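Local coordinates for protein (CD58) (Homo sapiens, PDB 1CCZ) that serves as the cell-surface glycoprotein ligand of the T-cell adhesion receptor CD2, at residues H130-S133 / T138-Y141; T144-P149 / E165-P170; P149-A154 / Q160-E165. All coordinates share one frame; numbering follows the deposited sequence.

Interaction 1: residues H130-S133 / T138-Y141; sequences HLRS and TMSY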
ATOM      1  N   HIS A 130      -3.190  15.621  18.465  1.00 36.06           N
ATOM      2  CA  HIS A 130      -3.262  15.479  17.014  1.00 33.09           C
ATOM      3  C   HIS A 130      -3.977  16.725  16.502  1.00 32.60           C
ATOM      4  O   HIS A 130      -5.183  16.865  16.690  1.00 36.08           O
ATOM      5  CB  HIS A 130      -4.057  14.226  16.659  1.00 34.04           C
ATOM      6  CG  HIS A 130      -4.352  14.088  15.198  1.00 39.27           C
ATOM      7  ND1 HIS A 130      -3.473  14.490  14.219  1.00 40.66           N
ATOM      8  CD2 HIS A 130      -5.431  13.595  14.550  1.00 42.41           C
ATOM      9  CE1 HIS A 130      -3.995  14.253  13.031  1.00 39.19           C
ATOM     10  NE2 HIS A 130      -5.184  13.708  13.203  1.00 43.82           N
ATOM     11  N   LEU A 131      -3.234  17.622  15.851  1.00 28.33           N
ATOM     12  CA  LEU A 131      -3.773  18.893  15.356  1.00 25.98           C
ATOM     13  C   LEU A 131      -4.514  18.834  14.031  1.00 27.30           C
ATOM     14  O   LEU A 131      -5.522  19.507  13.855  1.00 26.61           O
ATOM     15  CB  LEU A 131      -2.653  19.939  15.249  1.00 22.73           C
ATOM     16  CG  LEU A 131      -1.852  20.237  16.531  1.00 24.88           C
ATOM     17  CD1 LEU A 131      -0.681  21.165  16.210  1.00 24.62           C
ATOM     18  CD2 LEU A 131      -2.755  20.886  17.558  1.00 23.48           C
ATOM     19  N   ARG A 132      -3.984  18.065  13.085  1.00 27.59           N
ATOM     20  CA  ARG A 132      -4.618  17.919  11.783  1.00 27.78           C
ATOM     21  C   ARG A 132      -4.022  16.823  10.905  1.00 27.01           C
ATOM     22  O   ARG A 132      -2.948  16.312  11.183  1.00 26.79           O
ATOM     23  CB  ARG A 132      -4.664  19.269  11.038  1.00 29.71           C
ATOM     24  CG  ARG A 132      -3.368  19.929  10.611  1.00 28.42           C
ATOM     25  CD  ARG A 132      -3.717  21.148   9.711  1.00 31.09           C
ATOM     26  NE  ARG A 132      -4.567  20.708   8.580  0.50 27.28           N
ATOM     27  CZ  ARG A 132      -4.545  21.174   7.327  0.50 24.41           C
ATOM     28  NH1 ARG A 132      -3.719  22.126   6.920  0.50 22.86           N
ATOM     29  NH2 ARG A 132      -5.374  20.662   6.452  0.50 29.24           N
ATOM     30  N   SER A 133      -4.786  16.419   9.891  1.00 27.88           N
ATOM     31  CA  SER A 133      -4.397  15.399   8.915  1.00 24.87           C
ATOM     32  C   SER A 133      -4.832  15.931   7.559  1.00 25.36           C
ATOM     33  O   SER A 133      -5.853  16.604   7.449  1.00 25.85           O
ATOM     34  CB  SER A 133      -5.111  14.086   9.172  1.00 24.21           C
ATOM     35  OG  SER A 133      -4.686  13.518  10.390  1.00 26.01           O
ATOM     36  N   THR A 138       1.999  18.081   1.279  1.00 26.69           N
ATOM     37  CA  THR A 138       2.430  19.280   1.966  1.00 25.58           C
ATOM     38  C   THR A 138       1.222  19.707   2.809  1.00 26.56           C
ATOM     39  O   THR A 138       0.066  19.520   2.404  1.00 24.97           O
ATOM     40  CB  THR A 138       2.907  20.378   1.010  1.00 26.16           C
ATOM     41  OG1 THR A 138       3.479  21.433   1.786  1.00 28.10           O
ATOM     42  CG2 THR A 138       1.772  20.931   0.170  1.00 27.06           C
ATOM     43  N   MET A 139       1.493  20.224   4.002  1.00 25.32           N
ATOM     44  CA  MET A 139       0.444  20.636   4.935  1.00 25.33           C
ATOM     45  C   MET A 139       0.992  21.744   5.794  1.00 26.58           C
ATOM     46  O   MET A 139       2.077  21.615   6.324  1.00 25.89           O
ATOM     47  CB  MET A 139       0.074  19.465   5.836  1.00 25.95           C
ATOM     48  CG  MET A 139      -0.930  19.799   6.942  1.00 30.50           C
ATOM     49  SD  MET A 139      -1.500  18.284   7.800  1.00 33.52           S
ATOM     50  CE  MET A 139      -0.025  17.856   8.666  1.00 30.71           C
ATOM     51  N   SER A 140       0.251  22.833   5.936  1.00 26.24           N
ATOM     52  CA  SER A 140       0.716  23.943   6.755  1.00 27.66           C
ATOM     53  C   SER A 140      -0.192  24.143   7.948  1.00 29.78           C
ATOM     54  O   SER A 140      -1.342  23.705   7.939  1.00 32.02           O
ATOM     55  CB  SER A 140       0.781  25.205   5.921  1.00 26.90           C
ATOM     56  OG  SER A 140       1.802  25.068   4.946  1.00 31.38           O
ATOM     57  N   TYR A 141       0.317  24.806   8.976  1.00 29.84           N
ATOM     58  CA  TYR A 141      -0.466  25.015  10.181  1.00 32.25           C
ATOM     59  C   TYR A 141       0.009  26.268  10.892  1.00 32.47           C
ATOM     60  O   TYR A 141       1.210  26.464  11.080  1.00 31.70           O
ATOM     61  CB  TYR A 141      -0.330  23.788  11.095  1.00 32.36           C
ATOM     62  CG  TYR A 141      -0.837  23.997  12.502  1.00 41.11           C
ATOM     63  CD1 TYR A 141      -2.174  23.745  12.840  1.00 43.03           C
ATOM     64  CD2 TYR A 141       0.023  24.440  13.506  1.00 43.48           C
ATOM     65  CE1 TYR A 141      -2.632  23.932  14.149  1.00 44.58           C
ATOM     66  CE2 TYR A 141      -0.421  24.628  14.805  1.00 45.89           C
ATOM     67  CZ  TYR A 141      -1.743  24.374  15.124  1.00 46.12           C
ATOM     68  OH  TYR A 141      -2.148  24.552  16.432  1.00 51.68           O
TER
HETATM   69  O   HOH W   1      -2.298  23.123   4.501  1.00 33.50           O

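Interaction 2: residues T144-P149 / E165-P170; sequences TNLRAP and EVVNCP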
ATOM      1  N   THR A 144      -0.506  28.260  17.629  1.00 34.40           N
ATOM      2  CA  THR A 144      -1.029  29.141  18.653  1.00 37.66           C
ATOM      3  C   THR A 144      -0.023  29.200  19.792  1.00 39.32           C
ATOM      4  O   THR A 144       0.053  30.196  20.501  1.00 41.58           O
ATOM      5  CB  THR A 144      -2.387  28.631  19.168  1.00 38.10           C
ATOM      6  OG1 THR A 144      -2.207  27.445  19.962  1.00 42.12           O
ATOM      7  CG2 THR A 144      -3.292  28.308  17.997  1.00 40.62           C
ATOM      8  N   ASN A 145       0.758  28.132  19.953  1.00 37.89           N
ATOM      9  CA  ASN A 145       1.762  28.074  21.009  1.00 37.39           C
ATOM     10  C   ASN A 145       2.940  27.176  20.632  1.00 37.87           C
ATOM     11  O   ASN A 145       2.849  26.371  19.699  1.00 36.71           O
ATOM     12  CB  ASN A 145       1.142  27.553  22.296  1.00 35.02           C
ATOM     13  CG  ASN A 145       0.972  26.065  22.286  1.00 34.24           C
ATOM     14  OD1 ASN A 145       1.874  25.331  22.667  1.00 35.62           O
ATOM     15  ND2 ASN A 145      -0.191  25.603  21.843  1.00 35.22           N
ATOM     16  N   LEU A 146       4.042  27.318  21.372  1.00 34.44           N
ATOM     17  CA  LEU A 146       5.239  26.527  21.132  1.00 30.57           C
ATOM     18  C   LEU A 146       5.689  25.839  22.411  1.00 30.10           C
ATOM     19  O   LEU A 146       6.876  25.722  22.683  1.00 31.28           O
ATOM     20  CB  LEU A 146       6.349  27.417  20.573  1.00 26.89           C
ATOM     21  CG  LEU A 146       6.009  28.002  19.193  1.00 27.93           C
ATOM     22  CD1 LEU A 146       7.122  28.908  18.734  1.00 28.58           C
ATOM     23  CD2 LEU A 146       5.794  26.889  18.182  1.00 28.31           C
ATOM     24  N   ARG A 147       4.731  25.369  23.192  1.00 30.15           N
ATOM     25  CA  ARG A 147       5.045  24.696  24.443  1.00 33.07           C
ATOM     26  C   ARG A 147       5.610  23.285  24.254  1.00 33.10           C
ATOM     27  O   ARG A 147       6.165  22.699  25.182  1.00 33.49           O
ATOM     28  CB  ARG A 147       3.795  24.626  25.323  1.00 36.83           C
ATOM     29  CG  ARG A 147       3.314  25.972  25.843  1.00 39.21           C
ATOM     30  CD  ARG A 147       2.251  25.771  26.920  1.00 42.89           C
ATOM     31  NE  ARG A 147       1.005  25.224  26.377  1.00 46.03           N
ATOM     32  CZ  ARG A 147       0.063  25.957  25.777  1.00 48.58           C
ATOM     33  NH1 ARG A 147       0.213  27.274  25.636  1.00 45.58           N
ATOM     34  NH2 ARG A 147      -1.033  25.368  25.306  1.00 48.40           N
ATOM     35  N   ALA A 148       5.445  22.724  23.062  1.00 31.03           N
ATOM     36  CA  ALA A 148       5.967  21.392  22.786  1.00 27.25           C
ATOM     37  C   ALA A 148       6.433  21.327  21.337  1.00 26.46           C
ATOM     38  O   ALA A 148       6.027  22.135  20.512  1.00 25.82           O
ATOM     39  CB  ALA A 148       4.900  20.348  23.031  1.00 24.58           C
ATOM     40  N   PRO A 149       7.342  20.398  21.025  1.00 26.25           N
ATOM     41  CA  PRO A 149       7.798  20.298  19.637  1.00 26.55           C
ATOM     42  C   PRO A 149       6.670  19.754  18.756  1.00 24.39           C
ATOM     43  O   PRO A 149       5.662  19.268  19.256  1.00 24.33           O
ATOM     44  CB  PRO A 149       8.982  19.331  19.704  1.00 26.77           C
ATOM     45  CG  PRO A 149       8.808  18.582  20.971  1.00 27.54           C
ATOM     46  CD  PRO A 149       8.023  19.444  21.917  1.00 28.03           C
ATOM     47  N   GLU A 165      10.341  18.185  15.323  1.00 24.75           N
ATOM     48  CA  GLU A 165      11.186  19.375  15.363  1.00 25.75           C
ATOM     49  C   GLU A 165      10.703  20.407  16.365  1.00 26.85           C
ATOM     50  O   GLU A 165       9.505  20.563  16.569  1.00 28.34           O
ATOM     51  CB  GLU A 165      11.251  20.049  13.989  1.00 24.29           C
ATOM     52  CG  GLU A 165      11.849  19.203  12.867  1.00 30.63           C
ATOM     53  CD  GLU A 165      13.303  18.820  13.094  1.00 34.74           C
ATOM     54  OE1 GLU A 165      13.997  19.448  13.928  1.00 36.17           O
ATOM     55  OE2 GLU A 165      13.755  17.870  12.430  1.00 35.95           O
ATOM     56  N   VAL A 166      11.645  21.108  16.992  1.00 27.58           N
ATOM     57  CA  VAL A 166      11.318  22.183  17.927  1.00 24.61           C
ATOM     58  C   VAL A 166      11.399  23.470  17.087  1.00 24.33           C
ATOM     59  O   VAL A 166      12.396  23.696  16.390  1.00 23.94           O
ATOM     60  CB  VAL A 166      12.356  22.272  19.112  1.00 25.03           C
ATOM     61  CG1 VAL A 166      12.031  23.458  20.020  1.00 23.69           C
ATOM     62  CG2 VAL A 166      12.343  21.020  19.913  1.00 21.22           C
ATOM     63  N   VAL A 167      10.350  24.291  17.117  1.00 24.36           N
ATOM     64  CA  VAL A 167      10.354  25.558  16.370  1.00 25.59           C
ATOM     65  C   VAL A 167      11.196  26.599  17.126  1.00 26.60           C
ATOM     66  O   VAL A 167      11.005  26.814  18.327  1.00 28.49           O
ATOM     67  CB  VAL A 167       8.913  26.108  16.170  1.00 22.35           C
ATOM     68  CG1 VAL A 167       8.959  27.479  15.542  1.00 20.31           C
ATOM     69  CG2 VAL A 167       8.116  25.151  15.301  1.00 21.28           C
ATOM     70  N   ASN A 168      12.124  27.236  16.420  1.00 26.91           N
ATOM     71  CA  ASN A 168      13.022  28.234  17.015  1.00 28.30           C
ATOM     72  C   ASN A 168      12.678  29.631  16.498  1.00 28.39           C
ATOM     73  O   ASN A 168      13.149  30.041  15.431  1.00 28.55           O
ATOM     74  CB  ASN A 168      14.484  27.862  16.665  1.00 27.37           C
ATOM     75  CG  ASN A 168      15.487  28.963  16.991  1.00 25.88           C
ATOM     76  OD1 ASN A 168      15.422  29.582  18.051  1.00 27.21           O
ATOM     77  ND2 ASN A 168      16.427  29.196  16.080  1.00 23.58           N
ATOM     78  N   CYS A 169      11.856  30.350  17.262  1.00 30.42           N
ATOM     79  CA  CYS A 169      11.421  31.702  16.904  1.00 32.73           C
ATOM     80  C   CYS A 169      11.555  32.675  18.086  1.00 34.10           C
ATOM     81  O   CYS A 169      11.377  32.294  19.259  1.00 32.29           O
ATOM     82  CB  CYS A 169       9.955  31.694  16.451  1.00 32.84           C
ATOM     83  SG  CYS A 169       9.620  30.927  14.832  1.00 35.04           S
ATOM     84  N   PRO A 170      11.839  33.956  17.785  1.00 35.27           N
ATOM     85  CA  PRO A 170      11.987  34.957  18.848  1.00 37.11           C
ATOM     86  C   PRO A 170      10.664  35.075  19.589  1.00 41.31           C
ATOM     87  O   PRO A 170       9.604  34.976  18.963  1.00 42.69           O
ATOM     88  CB  PRO A 170      12.329  36.240  18.103  1.00 33.41           C
ATOM     89  CG  PRO A 170      12.671  35.831  16.723  1.00 33.84           C
ATOM     90  CD  PRO A 170      12.000  34.540  16.444  1.00 32.41           C
TER
HETATM   91  O   HOH W   2       8.121  23.615  18.974  1.00 25.04           O

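Interaction 3: residues P149-A154 / Q160-E165; sequences PFKCKA and QESEME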
ATOM      1  N   PRO A 149       7.342  20.398  21.025  1.00 26.25           N
ATOM      2  CA  PRO A 149       7.798  20.298  19.637  1.00 26.55           C
ATOM      3  C   PRO A 149       6.670  19.754  18.756  1.00 24.39           C
ATOM      4  O   PRO A 149       5.662  19.268  19.256  1.00 24.33           O
ATOM      5  CB  PRO A 149       8.982  19.331  19.704  1.00 26.77           C
ATOM      6  CG  PRO A 149       8.808  18.582  20.971  1.00 27.54           C
ATOM      7  CD  PRO A 149       8.023  19.444  21.917  1.00 28.03           C
ATOM      8  N   PHE A 150       6.839  19.855  17.443  1.00 25.16           N
ATOM      9  CA  PHE A 150       5.844  19.348  16.510  1.00 24.11           C
ATOM     10  C   PHE A 150       6.298  18.017  15.932  1.00 24.94           C
ATOM     11  O   PHE A 150       7.487  17.813  15.685  1.00 26.20           O
ATOM     12  CB  PHE A 150       5.655  20.332  15.374  1.00 21.76           C
ATOM     13  CG  PHE A 150       4.915  21.557  15.769  1.00 24.11           C
ATOM     14  CD1 PHE A 150       3.527  21.563  15.788  1.00 24.50           C
ATOM     15  CD2 PHE A 150       5.605  22.710  16.129  1.00 25.82           C
ATOM     16  CE1 PHE A 150       2.827  22.706  16.158  1.00 25.06           C
ATOM     17  CE2 PHE A 150       4.916  23.868  16.503  1.00 26.89           C
ATOM     18  CZ  PHE A 150       3.520  23.862  16.517  1.00 23.96           C
ATOM     19  N   LYS A 151       5.359  17.105  15.736  1.00 23.41           N
ATOM     20  CA  LYS A 151       5.684  15.831  15.136  1.00 23.83           C
ATOM     21  C   LYS A 151       4.806  15.727  13.910  1.00 25.16           C
ATOM     22  O   LYS A 151       3.592  15.981  13.967  1.00 23.39           O
ATOM     23  CB  LYS A 151       5.380  14.670  16.058  1.00 24.96           C
ATOM     24  CG  LYS A 151       5.559  13.313  15.402  1.00 28.55           C
ATOM     25  CD  LYS A 151       5.509  12.246  16.473  1.00 37.23           C
ATOM     26  CE  LYS A 151       5.544  10.851  15.888  1.00 44.25           C
ATOM     27  NZ  LYS A 151       4.180  10.270  15.724  1.00 52.74           N
ATOM     28  N   CYS A 152       5.434  15.396  12.789  1.00 23.60           N
ATOM     29  CA  CYS A 152       4.707  15.222  11.548  1.00 22.01           C
ATOM     30  C   CYS A 152       4.926  13.806  11.100  1.00 22.16           C
ATOM     31  O   CYS A 152       6.057  13.315  11.059  1.00 23.99           O
ATOM     32  CB  CYS A 152       5.200  16.170  10.481  1.00 22.90           C
ATOM     33  SG  CYS A 152       4.188  15.996   8.989  1.00 24.75           S
ATOM     34  N   LYS A 153       3.836  13.132  10.789  1.00 23.14           N
ATOM     35  CA  LYS A 153       3.916  11.760  10.350  1.00 22.25           C
ATOM     36  C   LYS A 153       3.380  11.631   8.927  1.00 23.04           C
ATOM     37  O   LYS A 153       2.344  12.194   8.589  1.00 24.82           O
ATOM     38  CB  LYS A 153       3.106  10.897  11.295  1.00 23.62           C
ATOM     39  CG  LYS A 153       3.099   9.452  10.937  1.00 33.95           C
ATOM     40  CD  LYS A 153       2.068   8.713  11.765  1.00 42.90           C
ATOM     41  CE  LYS A 153       2.325   8.907  13.253  1.00 50.02           C
ATOM     42  NZ  LYS A 153       1.617   7.857  14.054  1.00 55.61           N
ATOM     43  N   ALA A 154       4.118  10.934   8.073  1.00 23.44           N
ATOM     44  CA  ALA A 154       3.650  10.684   6.709  1.00 24.39           C
ATOM     45  C   ALA A 154       3.247   9.212   6.735  1.00 24.58           C
ATOM     46  O   ALA A 154       4.028   8.345   7.144  1.00 25.51           O
ATOM     47  CB  ALA A 154       4.757  10.902   5.700  1.00 25.24           C
ATOM     48  N   GLN A 160       5.108   4.233   6.987  1.00 30.72           N
ATOM     49  CA  GLN A 160       5.000   5.472   7.737  1.00 32.13           C
ATOM     50  C   GLN A 160       6.341   5.891   8.310  1.00 29.33           C
ATOM     51  O   GLN A 160       7.160   5.057   8.697  1.00 27.90           O
ATOM     52  CB  GLN A 160       3.942   5.355   8.822  1.00 36.97           C
ATOM     53  CG  GLN A 160       4.348   4.606  10.033  1.00 46.90           C
ATOM     54  CD  GLN A 160       3.412   4.922  11.172  1.00 55.14           C
ATOM     55  OE1 GLN A 160       3.590   5.914  11.886  1.00 61.31           O
ATOM     56  NE2 GLN A 160       2.388   4.096  11.338  1.00 58.33           N
ATOM     57  N   GLU A 161       6.564   7.197   8.309  1.00 26.83           N
ATOM     58  CA  GLU A 161       7.793   7.793   8.819  1.00 27.36           C
ATOM     59  C   GLU A 161       7.421   9.124   9.427  1.00 26.74           C
ATOM     60  O   GLU A 161       6.499   9.788   8.964  1.00 26.41           O
ATOM     61  CB  GLU A 161       8.783   8.071   7.692  1.00 29.49           C
ATOM     62  CG  GLU A 161       9.092   6.879   6.841  1.00 34.34           C
ATOM     63  CD  GLU A 161      10.036   5.950   7.528  1.00 41.00           C
ATOM     64  OE1 GLU A 161      10.772   6.427   8.421  1.00 42.62           O
ATOM     65  OE2 GLU A 161      10.039   4.747   7.181  1.00 46.77           O
ATOM     66  N   SER A 162       8.140   9.530  10.458  1.00 25.71           N
ATOM     67  CA  SER A 162       7.832  10.811  11.050  1.00 25.87           C
ATOM     68  C   SER A 162       9.092  11.602  11.335  1.00 24.20           C
ATOM     69  O   SER A 162      10.212  11.095  11.265  1.00 21.76           O
ATOM     70  CB  SER A 162       7.010  10.610  12.316  1.00 28.33           C
ATOM     71  OG  SER A 162       7.711   9.788  13.209  1.00 34.92           O
ATOM     72  N   GLU A 163       8.892  12.876  11.609  1.00 22.68           N
ATOM     73  CA  GLU A 163       9.978  13.771  11.922  1.00 22.51           C
ATOM     74  C   GLU A 163       9.456  14.587  13.085  1.00 22.89           C
ATOM     75  O   GLU A 163       8.261  14.840  13.184  1.00 21.67           O
ATOM     76  CB  GLU A 163      10.279  14.686  10.734  1.00 22.77           C
ATOM     77  CG  GLU A 163      11.362  15.724  11.001  1.00 29.41           C
ATOM     78  CD  GLU A 163      12.674  15.078  11.414  1.00 36.04           C
ATOM     79  OE1 GLU A 163      12.803  14.618  12.577  1.00 38.42           O
ATOM     80  OE2 GLU A 163      13.585  15.021  10.564  1.00 38.96           O
ATOM     81  N   MET A 164      10.343  14.968  13.985  1.00 23.29           N
ATOM     82  CA  MET A 164       9.938  15.779  15.112  1.00 24.58           C
ATOM     83  C   MET A 164      10.881  16.981  15.151  1.00 24.74           C
ATOM     84  O   MET A 164      12.086  16.824  14.994  1.00 24.54           O
ATOM     85  CB  MET A 164      10.041  14.961  16.389  1.00 27.65           C
ATOM     86  CG  MET A 164       9.500  15.697  17.577  1.00 41.17           C
ATOM     87  SD  MET A 164       9.264  14.620  18.968  1.00 51.00           S
ATOM     88  CE  MET A 164       7.495  14.162  18.773  1.00 51.26           C
ATOM     89  N   GLU A 165      10.341  18.185  15.323  1.00 24.75           N
ATOM     90  CA  GLU A 165      11.186  19.375  15.363  1.00 25.75           C
ATOM     91  C   GLU A 165      10.703  20.407  16.365  1.00 26.85           C
ATOM     92  O   GLU A 165       9.505  20.563  16.569  1.00 28.34           O
ATOM     93  CB  GLU A 165      11.251  20.049  13.989  1.00 24.29           C
ATOM     94  CG  GLU A 165      11.849  19.203  12.867  1.00 30.63           C
ATOM     95  CD  GLU A 165      13.303  18.820  13.094  1.00 34.74           C
ATOM     96  OE1 GLU A 165      13.997  19.448  13.928  1.00 36.17           O
ATOM     97  OE2 GLU A 165      13.755  17.870  12.430  1.00 35.95           O
TER

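Interaction 1: residues H130-S133 / T138-Y141
The phenol ring of Tyr141 takes the CD1 methyl of Leu131 over one face: CD1 stands 3.9 Å from the centroid of the Tyr141 ring and 25° off its normal, a CH-pi contact displaced toward CZ and OH. The guanidinium of Arg132 is the other flat group. Met139 CG lies over one of its faces, 3.6 Å from Arg132 NH1, while the carbonyl oxygen of Ser140 sits at its edge and within its plane. Across that edge Arg132 NH1 donates to Ser140 O at 3.0 Å, with an N-H...O angle of 150°. A water accepts from Arg132 NH1 and also from Ser140 N, which ties the same guanidinium nitrogen to both backbone polar groups of Ser140. The Arg132 chain runs past Met139 in the opposite direction, its CG 3.8 Å from Met139 SD; a bend at chi3 (-55°) turns the guanidinium onto the 138-141 strand. Leu131 and Tyr141 instead cross at about a right angle. These neighbours in sequence can both reach over because Leu131 and Arg132 form a classic beta bulge opposite Leu124. The two strands belong to the two different sheets of the C2-set immunoglobulin sandwich, and their axes come no closer than 8.8 Å, so side chains bridge the gap at this margin. Met139 and Tyr141 also pack on Leu124 of strand 121-126. Chemically the contact is split: Leu131 and Tyr141 join the sheets by apolar packing, whereas the Arg132 bond, backed by a water, holds the guanidinium in plane with Ser140 O in the conformer described and probably draws electron density toward that oxygen, polarising its C=O.

Interaction 2: residues T144-P149 / E165-P170
At one end of the C2-set immunoglobulin sandwich, the loop leading into strand 150-156 meets the C-terminal tail that follows strand 159-165, and Leu146 and Val167 make the apolar side of their contact. The isopropyl end of Leu146 crosses the Val167 side chain at about a right angle. Its CD2 methyl comes to 3.8 Å from Val167 CB, and its CD1 to 4.0 Å from Val167 CG1, so both branches of the leucine touch the valine. Val167 also packs on Trp103 and Trp143, and nearby Cys169 fastens the tail to Cys105 by a disulfide. Farther along, Pro149 lays its CB 3.4 Å from the carbonyl oxygen of Glu165 and 3.8 Å from Val166 CG2. With CG1 of Val166 opposite the backbone N (chi1 177°), CG2 is the branch left to meet the proline. No direct hydrogen bond joins the segments; a water spans them, donating to Ala148 O and accepting from Val167 N, each at 3.0 Å. Ala148 O receives a second bond from Gln126 NE2, which also reaches Asn145 O and so ties two carbonyls of the loop to strand 121-126. The loop is shaped from within by an Asx turn, in which Asn145 OD1 uses an in-plane lone pair to accept from Arg147 N at 2.9 Å.

Interaction 3: residues P149-A154 / Q160-E165
Six backbone hydrogen bonds join Phe150, Cys152 and Ala154 to Glu165, Glu163 and Glu161, two to each pair, in the antiparallel beta hairpin that closes one edge of the immunoglobulin sheet. The straightest runs from Ala154 N to Glu161 O, 2.8 Å with an angle of 174° at the hydrogen. Between these hydrogen-bonded pairs, Lys151 faces Met164 and Lys153 faces Ser162 in non-hydrogen-bonded pairs, where CA-H groups lean on carbonyls, as Met164 CA does on Phe150 O at 3.2 Å. Glu163 also turns back on its own strand: OE1 accepts from Met164 N through its anti lone pair. The face of Glu163 also carries Phe150, Cys152 and Ala154; Cys152 is bonded by a disulfide to Cys112 in the facing sheet, the hallmark of the immunoglobulin fold. On the face of Lys151 and Lys153 the lysine chains meet Gln160, Ser162 and Met164; Lys151 also makes a cation-pi contact with Tyr125. Lys153 crosses Gln160 at a slant, its CD 3.2 Å from Gln160 OE1; Gln160 CG lies between backbone N and carbonyl carbon (chi1 77°), and the chain extends from there to the lysine. Ser162 OG comes 3.6 Å from Lys151 CE. The Met164 chain bends at its last torsion to bring its methyl over the stem of Lys151, where CE is pressed to 3.5 Å from Lys151 CB.

All three contacts lie in the same C2-set domain. Interaction 3 is partly buried and pairs neighbouring strands of one sheet through regular backbone bonds; interactions 1 and 2 are surface contacts that rely on side chains and a bridging water. Interaction 1 works between the two sheets, with an arginine-to-carbonyl bond beside a CH-pi contact, whereas interaction 2 has no direct hydrogen bond and joins loop to tail. Phe150 connects them: its CE1 packs against Leu131 CD1 at 3.8 Å and its CD2 against Val167 CG2 at 3.6 Å. Interactions 2 and 3 share Pro149 and Glu165, where the hairpin gives way to loop and tail.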